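PDB 4R80: OR486 from Synthetic construct, which has no known natural function, being a de novo designed protein made to adopt a cystatin fold, one helix packed on a four-stranded antiparallel sheet. Local coordinates for residues A[14-17]-A[18-22]. Sequence-based numbering, arbitrary orientation.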
loop_
_atom_site.group_PDB
_atom_site.type_symbol
_atom_site.label_atom_id
_atom_site.label_comp_id
_atom_site.label_asym_id
_atom_site.label_seq_id
_atom_site.Cartn_x
_atom_site.Cartn_y
_atom_site.Cartn_z
ATOM N N VAL A 14 -0.629 -2.570 6.532
ATOM C CA VAL A 14 -0.320 -1.227 7.008
ATOM C C VAL A 14 -0.597 -0.246 5.880
ATOM O O VAL A 14 -1.179 0.820 6.084
ATOM C CB VAL A 14 1.154 -1.104 7.448
ATOM C CG1 VAL A 14 1.557 0.358 7.588
ATOM C CG2 VAL A 14 1.385 -1.851 8.752
ATOM N N ALA A 15 -0.184 -0.635 4.681
ATOM C CA ALA A 15 -0.374 0.173 3.488
ATOM C C ALA A 15 -1.849 0.328 3.132
ATOM O O ALA A 15 -2.307 1.427 2.820
ATOM C CB ALA A 15 0.370 -0.453 2.332
ATOM N N LYS A 16 -2.588 -0.776 3.183
ATOM C CA LYS A 16 -3.995 -0.771 2.800
ATOM C C LYS A 16 -4.857 -0.006 3.800
ATOM O O LYS A 16 -5.767 0.727 3.412
ATOM C CB LYS A 16 -4.512 -2.201 2.634
ATOM C CG LYS A 16 -5.947 -2.293 2.145
ATOM C CD LYS A 16 -6.391 -3.741 2.024
ATOM C CE LYS A 16 -7.863 -3.841 1.671
ATOM N NZ LYS A 16 -8.359 -5.239 1.790
ATOM N N GLU A 17 -4.564 -0.175 5.086
ATOM C CA GLU A 17 -5.279 0.548 6.131
ATOM C C GLU A 17 -5.034 2.042 5.978
ATOM O O GLU A 17 -5.924 2.859 6.217
ATOM C CB GLU A 17 -4.848 0.070 7.519
ATOM C CG GLU A 17 -5.552 0.774 8.674
ATOM C CD GLU A 17 -7.058 0.572 8.663
ATOM O OE1 GLU A 17 -7.515 -0.528 8.288
ATOM O OE2 GLU A 17 -7.786 1.520 9.027
ATOM N N LYS A 18 -3.812 2.395 5.579
ATOM C CA LYS A 18 -3.462 3.778 5.296
ATOM C C LYS A 18 -4.300 4.367 4.163
ATOM O O LYS A 18 -4.751 5.505 4.237
ATOM C CB LYS A 18 -1.974 3.900 4.962
ATOM C CG LYS A 18 -1.547 5.307 4.581
ATOM C CD LYS A 18 -1.780 6.286 5.712
ATOM C CE LYS A 18 -0.928 7.527 5.544
ATOM N NZ LYS A 18 -1.330 8.603 6.489
ATOM N N ILE A 19 -4.507 3.577 3.110
ATOM C CA ILE A 19 -5.304 4.026 1.975
ATOM C C ILE A 19 -6.789 4.099 2.324
ATOM O O ILE A 19 -7.491 5.016 1.892
ATOM C CB ILE A 19 -5.091 3.118 0.745
ATOM C CG1 ILE A 19 -3.606 3.054 0.385
ATOM C CG2 ILE A 19 -5.895 3.620 -0.441
ATOM C CD1 ILE A 19 -2.966 4.411 0.204
ATOM N N LEU A 20 -7.262 3.141 3.116
ATOM C CA LEU A 20 -8.659 3.112 3.543
ATOM C C LEU A 20 -9.031 4.337 4.376
ATOM O O LEU A 20 -10.136 4.868 4.254
ATOM C CB LEU A 20 -8.952 1.835 4.334
ATOM C CG LEU A 20 -9.054 0.532 3.537
ATOM C CD1 LEU A 20 -9.050 -0.667 4.474
ATOM C CD2 LEU A 20 -10.296 0.523 2.660
ATOM N N GLU A 21 -8.109 4.778 5.224
ATOM C CA GLU A 21 -8.333 5.950 6.066
ATOM C C GLU A 21 -8.455 7.228 5.241
ATOM O O GLU A 21 -9.304 8.077 5.514
ATOM C CB GLU A 21 -7.223 6.088 7.111
ATOM C CG GLU A 21 -7.276 5.033 8.204
ATOM C CD GLU A 21 -6.096 5.110 9.152
ATOM O OE1 GLU A 21 -5.134 5.845 8.847
ATOM O OE2 GLU A 21 -6.131 4.434 10.202
ATOM N N GLN A 22 -7.600 7.357 4.230
ATOM C CA GLN A 22 -7.604 8.528 3.362
ATOM C C GLN A 22 -8.737 8.465 2.341
ATOM O O GLN A 22 -9.086 9.471 1.725
ATOM C CB GLN A 22 -6.259 8.664 2.644
ATOM C CG GLN A 22 -5.086 8.942 3.567
ATOM C CD GLN A 22 -3.788 9.145 2.812
ATOM O OE1 GLN A 22 -3.701 8.861 1.616
ATOM N NE2 GLN A 22 -2.769 9.640 3.505
#
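The C-terminal turns of helix 4-22, the single helix that lies across the antiparallel sheet of this designed cystatin fold, are tied together by four successive alpha-helical hydrogen bonds, each from an N-H to the carbonyl oxygen four residues earlier. Lys18 N reaches Val14 O, Ile19 N reaches Ala15 O, Leu20 N reaches Lys16 O and Glu21 N reaches Glu17 O. The bond from Leu20 N to Lys16 O is the shortest, at 2.9 Å, and the straightest, with 157° at the hydrogen.

One side of these turns faces the sheet. Ala15 and Ile19, one turn apart and both buried, rest on the middle strands, Ala15 against Val42, Val57 and Val59, Ile19 against Leu44, Ile46 and Ile55. Ile19 sends CG1 back along the helix, where it lies 3.2 Å from Ala15 O. Leu20 behaves similarly: its CG sits 3.3 Å from Lys16 O, and CD1 comes alongside the aliphatic part of Lys16, 4.2 Å from Lys16 CG.

On the exposed side Glu17 and Glu21 meet. Glu17 starts off anti to its own N but bends at chi2 (61°), which turns the carboxylate along the helix toward the next turn. Glu21 instead has CG beside its backbone N, 3.2 Å from Glu17 O, and then runs out extended. The two side chains cross at about a right angle, their carboxylate planes 80° apart, with Glu17 OE2 only 3.6 Å from Glu21 OE2. No hydrogen bond joins the two carboxylates. If both are ionised, the pair is probably mildly unfavourable and could raise the pKa of one acid, while on the sheet side the contacts of Ala15 and Ile19 are between apolar groups.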